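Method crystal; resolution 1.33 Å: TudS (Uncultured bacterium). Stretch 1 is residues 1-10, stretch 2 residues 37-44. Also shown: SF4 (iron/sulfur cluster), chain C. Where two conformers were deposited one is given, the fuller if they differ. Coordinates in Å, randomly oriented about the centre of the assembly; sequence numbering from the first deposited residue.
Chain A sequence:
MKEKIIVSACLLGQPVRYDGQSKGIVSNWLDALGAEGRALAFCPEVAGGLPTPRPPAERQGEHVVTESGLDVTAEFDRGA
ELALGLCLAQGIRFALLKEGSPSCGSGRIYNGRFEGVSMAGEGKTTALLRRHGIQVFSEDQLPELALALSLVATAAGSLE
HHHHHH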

ATOM      1  N   MET A   1       4.299 -19.486  12.786  1.00 41.88           N
ATOM      2  CA  MET A   1       5.600 -19.428  12.130  1.00 42.19           C
ATOM      3  C   MET A   1       6.012 -17.968  11.845  1.00 41.96           C
ATOM      4  O   MET A   1       5.214 -17.048  12.037  1.00 42.14           O
ATOM      5  CB  MET A   1       5.559 -20.264  10.832  1.00 42.99           C
ATOM      6  N   LYS A   2       7.264 -17.750  11.421  1.00 41.06           N
ATOM      7  CA  LYS A   2       7.728 -16.412  11.070  1.00 40.27           C
ATOM      8  C   LYS A   2       7.120 -16.064   9.706  1.00 38.49           C
ATOM      9  O   LYS A   2       7.657 -16.410   8.653  1.00 39.59           O
ATOM     10  CB  LYS A   2       9.262 -16.358  11.040  1.00 42.30           C
ATOM     11  CG  LYS A   2       9.877 -16.568  12.423  1.00 46.29           C
ATOM     12  N   GLU A   3       5.965 -15.430   9.740  1.00 35.55           N
ATOM     13  CA  GLU A   3       5.223 -15.095   8.537  1.00 32.72           C
ATOM     14  C   GLU A   3       5.796 -13.879   7.798  1.00 29.12           C
ATOM     15  O   GLU A   3       6.527 -13.080   8.372  1.00 28.68           O
ATOM     16  CB  GLU A   3       3.772 -14.825   8.910  1.00 34.44           C
ATOM     17  CG  GLU A   3       3.088 -16.015   9.557  1.00 41.33           C
ATOM     18  CD  GLU A   3       1.577 -15.911   9.584  1.00 48.33           C
ATOM     19  OE1 GLU A   3       1.035 -14.887   9.103  1.00 48.89           O
ATOM     20  OE2 GLU A   3       0.932 -16.863  10.079  1.00 51.27           O
ATOM     21  N   LYS A   4       5.406 -13.730   6.536  1.00 26.64           N
ATOM     22  CA  LYS A   4       5.830 -12.600   5.707  1.00 25.85           C
ATOM     23  C   LYS A   4       4.733 -11.547   5.628  1.00 23.71           C
ATOM     24  O   LYS A   4       3.573 -11.813   5.918  1.00 23.59           O
ATOM     25  CB  LYS A   4       6.142 -13.066   4.281  1.00 28.51           C
ATOM     26  CG  LYS A   4       7.214 -14.141   4.225  1.00 33.03           C
ATOM     27  CD  LYS A   4       7.433 -14.523   2.794  1.00 39.53           C
ATOM     28  CE  LYS A   4       8.331 -15.728   2.651  1.00 45.11           C
ATOM     29  NZ  LYS A   4       8.148 -16.359   1.317  1.00 48.78           N
ATOM     30  N   ILE A   5       5.124 -10.325   5.263  1.00 21.80           N
ATOM     31  CA  ILE A   5       4.162  -9.258   5.055  1.00 21.04           C
ATOM     32  C   ILE A   5       4.397  -8.666   3.668  1.00 20.49           C
ATOM     33  O   ILE A   5       5.494  -8.796   3.116  1.00 20.29           O
ATOM     34  CB  ILE A   5       4.247  -8.162   6.142  1.00 22.47           C
ATOM     35  CG1 ILE A   5       5.531  -7.322   6.036  1.00 23.87           C
ATOM     36  CG2 ILE A   5       4.055  -8.745   7.560  1.00 24.13           C
ATOM     37  CD1 ILE A   5       5.524  -6.074   6.980  1.00 26.22           C
ATOM     38  N   ILE A   6       3.373  -7.967   3.148  1.00 19.26           N
ATOM     39  CA  ILE A   6       3.552  -7.199   1.921  1.00 19.60           C
ATOM     40  C   ILE A   6       3.715  -5.746   2.391  1.00 18.47           C
ATOM     41  O   ILE A   6       3.057  -5.305   3.345  1.00 19.18           O
ATOM     42  CB  ILE A   6       2.355  -7.404   0.968  1.00 21.42           C
ATOM     43  CG1 ILE A   6       2.569  -6.681  -0.363  1.00 23.52           C
ATOM     44  CG2 ILE A   6       1.057  -6.962   1.586  1.00 22.34           C
ATOM     45  CD1 ILE A   6       1.529  -7.109  -1.446  1.00 25.17           C
ATOM     46  N   VAL A   7       4.632  -4.992   1.745  1.00 17.23           N
ATOM     47  CA  VAL A   7       4.915  -3.620   2.161  0.80 17.46           C
ATOM     48  C   VAL A   7       4.931  -2.703   0.962  1.00 17.33           C
ATOM     49  O   VAL A   7       5.568  -3.038  -0.023  1.00 17.92           O
ATOM     50  CB  VAL A   7       6.313  -3.528   2.839  0.80 18.16           C
ATOM     51  CG1 VAL A   7       6.583  -2.126   3.385  0.80 18.35           C
ATOM     52  CG2 VAL A   7       6.467  -4.571   3.947  0.80 18.53           C
ATOM     53  N   SER A   8       4.292  -1.521   1.047  1.00 16.12           N
ATOM     54  CA  SER A   8       4.376  -0.515  -0.033  1.00 15.53           C
ATOM     55  C   SER A   8       5.857  -0.259  -0.358  1.00 15.86           C
ATOM     56  O   SER A   8       6.641   0.024   0.548  1.00 16.72           O
ATOM     57  CB  SER A   8       3.797   0.811   0.450  1.00 15.29           C
ATOM     58  OG  SER A   8       2.384   0.743   0.501  1.00 16.39           O
ATOM     59  N   ALA A   9       6.237  -0.421  -1.626  1.00 14.94           N
ATOM     60  CA  ALA A   9       7.648  -0.315  -2.004  1.00 15.82           C
ATOM     61  C   ALA A   9       8.271   1.022  -1.634  1.00 16.21           C
ATOM     62  O   ALA A   9       9.466   1.075  -1.296  1.00 17.14           O
ATOM     63  CB  ALA A   9       7.823  -0.603  -3.497  1.00 16.43           C
ATOM     64  N   CYS A  10       7.473   2.100  -1.655  1.00 15.29           N
ATOM     65  CA  CYS A  10       8.001   3.415  -1.292  1.00 15.43           C
ATOM     66  C   CYS A  10       8.423   3.465   0.184  1.00 16.75           C
ATOM     67  O   CYS A  10       9.377   4.183   0.512  1.00 17.52           O
ATOM     68  CB  CYS A  10       7.005   4.517  -1.617  1.00 16.35           C
ATOM     69  SG  CYS A  10       5.403   4.318  -0.786  1.00 17.24           S
TER
HETATM   70 FE1  SF4 C 301       2.229   4.983  -4.249  0.80 16.75          FE
HETATM   71 FE2  SF4 C 301       3.948   3.831  -2.511  0.90 14.54          FE
HETATM   72 FE3  SF4 C 301       3.393   2.574  -4.898  0.90 14.23          FE
HETATM   73 FE4  SF4 C 301       1.520   2.667  -2.890  0.90 14.76          FE
HETATM   74  S1  SF4 C 301       3.561   1.571  -2.887  0.90 14.45           S
HETATM   75  S2  SF4 C 301       1.135   3.046  -5.102  0.90 15.60           S
HETATM   76  S3  SF4 C 301       1.915   4.770  -2.007  0.90 15.91           S
HETATM   77  S4  SF4 C 301       4.486   4.590  -4.580  0.90 15.29           S
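Stretch 2 (37-44) GRALAFCP

How does stretch 2 run against stretch 1? It lies alongside as a parallel neighbour: strand 39-42 pairs with strand 5-8, their N-to-C directions 40° apart (signed crossing angle -40°) and their axes approaching to 4.6 Å. Ile-5 faces Ala-39, Ile-6 faces Leu-40 and Val-7 faces Ala-41, with CA-CA distances of 5.2, 4.8 and 5.0 Å. Gly-37, at positive phi, ends a helix in a Schellman motif, and the strand begins at Ala-39, after Arg-38.

What holds the backbones in register? A ladder of hydrogen bonds, each 2.9 Å long, alternates between the strands: Ile-5 N to Arg-38 O, Leu-40 N to Ile-5 O, Val-7 N to Leu-40 O, Phe-42 N to Val-7 O, and, just past strand 5-8, Ala-9 N to Phe-42 O. Before the first rung, the Arg-38 side chain reaches back to grip Glu-3 O, through NE at 2.8 Å and NH2 at 3.0 Å. That oxygen lies at the guanidinium edge, while Lys-2 CB covers one face, 3.8 Å from Arg-38 CZ.

Which bumps fill which hollows? On the face shared by Ile-5, Val-7, Ala-39 and Ala-41, a methyl of Val-7, CG2, rests on the small Ala-39, 3.9 Å from its CB. On the face of Ile-6 and Leu-40, the isoleucine tip leans across, bringing Ile-6 CD1 within 3.7 Å of Phe-42 CB. Farther along, Ala-9 points toward stretch 2, its CB 4.3 Å from Ala-41 CB and 4.1 Å from Cys-43 CB.

Where do the paired stretches lead? Both deliver a cysteine to the iron-sulfur cluster: Cys-10 SG binds FE2 and Cys-43 SG binds FE3, each at 2.3 Å. Cluster sulfur S1 sits close to the end of the ladder, 3.4 Å from Ser-8 CB and 3.7 Å from Phe-42 O.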

ATOM      1  N   GLY A  37      14.177 -11.568   4.909  1.00 31.63           N
ATOM      2  CA  GLY A  37      13.440 -11.896   3.700  1.00 30.72           C
ATOM      3  C   GLY A  37      11.940 -11.964   3.911  1.00 29.19           C
ATOM      4  O   GLY A  37      11.236 -12.618   3.139  1.00 29.46           O
ATOM      5  N   ARG A  38      11.427 -11.278   4.941  1.00 27.40           N
ATOM      6  CA  ARG A  38      10.003 -11.358   5.263  1.00 26.32           C
ATOM      7  C   ARG A  38       9.170 -10.151   4.836  1.00 25.62           C
ATOM      8  O   ARG A  38       7.979 -10.106   5.167  1.00 25.79           O
ATOM      9  CB  ARG A  38       9.831 -11.591   6.777  1.00 26.66           C
ATOM     10  CG  ARG A  38      10.443 -12.912   7.228  1.00 28.81           C
ATOM     11  CD  ARG A  38      10.519 -13.004   8.751  1.00 30.83           C
ATOM     12  NE  ARG A  38       9.188 -12.918   9.355  1.00 32.79           N
ATOM     13  CZ  ARG A  38       8.960 -12.610  10.626  1.00 35.01           C
ATOM     14  NH1 ARG A  38       9.970 -12.338  11.443  1.00 35.86           N
ATOM     15  NH2 ARG A  38       7.721 -12.557  11.087  1.00 34.26           N
ATOM     16  N   ALA A  39       9.801  -9.113   4.266  1.00 23.99           N
ATOM     17  CA  ALA A  39       9.059  -7.895   3.900  1.00 24.43           C
ATOM     18  C   ALA A  39       9.073  -7.793   2.381  1.00 24.98           C
ATOM     19  O   ALA A  39      10.083  -7.369   1.813  1.00 27.14           O
ATOM     20  CB  ALA A  39       9.726  -6.676   4.505  1.00 25.04           C
ATOM     21  N   LEU A  40       7.996  -8.228   1.731  1.00 22.99           N
ATOM     22  CA  LEU A  40       7.933  -8.249   0.277  1.00 22.73           C
ATOM     23  C   LEU A  40       7.472  -6.928  -0.269  1.00 21.44           C
ATOM     24  O   LEU A  40       6.345  -6.517  -0.039  1.00 21.55           O
ATOM     25  CB  LEU A  40       7.014  -9.376  -0.207  1.00 24.19           C
ATOM     26  CG  LEU A  40       7.389 -10.815   0.227  1.00 28.45           C
ATOM     27  CD1 LEU A  40       6.538 -11.820  -0.516  1.00 29.17           C
ATOM     28  CD2 LEU A  40       8.872 -11.126  -0.045  1.00 31.27           C
ATOM     29  N   ALA A  41       8.345  -6.266  -1.008  1.00 20.05           N
ATOM     30  CA  ALA A  41       8.042  -4.950  -1.563  1.00 18.64           C
ATOM     31  C   ALA A  41       7.041  -5.062  -2.677  1.00 18.04           C
ATOM     32  O   ALA A  41       7.180  -5.921  -3.533  1.00 19.65           O
ATOM     33  CB  ALA A  41       9.327  -4.355  -2.126  1.00 18.73           C
ATOM     34  N   PHE A  42       6.085  -4.121  -2.710  1.00 16.29           N
ATOM     35  CA  PHE A  42       5.102  -4.143  -3.791  1.00 16.24           C
ATOM     36  C   PHE A  42       4.597  -2.748  -4.002  1.00 15.55           C
ATOM     37  O   PHE A  42       4.283  -2.063  -3.036  1.00 16.37           O
ATOM     38  CB  PHE A  42       3.924  -5.085  -3.431  1.00 16.60           C
ATOM     39  CG  PHE A  42       2.969  -5.271  -4.590  1.00 17.89           C
ATOM     40  CD1 PHE A  42       1.791  -4.543  -4.664  1.00 19.21           C
ATOM     41  CD2 PHE A  42       3.276  -6.131  -5.624  1.00 20.29           C
ATOM     42  CE1 PHE A  42       0.941  -4.665  -5.757  1.00 19.73           C
ATOM     43  CE2 PHE A  42       2.402  -6.274  -6.713  1.00 20.65           C
ATOM     44  CZ  PHE A  42       1.243  -5.535  -6.761  1.00 19.75           C
ATOM     45  N   CYS A  43       4.477  -2.333  -5.282  1.00 15.11           N
ATOM     46  CA  CYS A  43       3.873  -1.027  -5.577  1.00 15.13           C
ATOM     47  C   CYS A  43       2.694  -1.288  -6.507  1.00 15.37           C
ATOM     48  O   CYS A  43       2.901  -1.591  -7.675  1.00 15.74           O
ATOM     49  CB  CYS A  43       4.857  -0.068  -6.252  1.00 16.01           C
ATOM     50  SG  CYS A  43       4.063   1.455  -6.816  1.00 16.34           S
ATOM     51  N   PRO A  44       1.462  -1.118  -6.033  1.00 14.62           N
ATOM     52  CA  PRO A  44       0.303  -1.384  -6.898  1.00 15.11           C
ATOM     53  C   PRO A  44       0.262  -0.541  -8.167  1.00 14.83           C
ATOM     54  O   PRO A  44      -0.155  -1.052  -9.203  1.00 15.78           O
ATOM     55  CB  PRO A  44      -0.897  -1.044  -5.991  1.00 16.88           C
ATOM     56  CG  PRO A  44      -0.365  -1.234  -4.561  1.00 16.98           C
ATOM     57  CD  PRO A  44       1.082  -0.818  -4.633  1.00 15.71           C
TER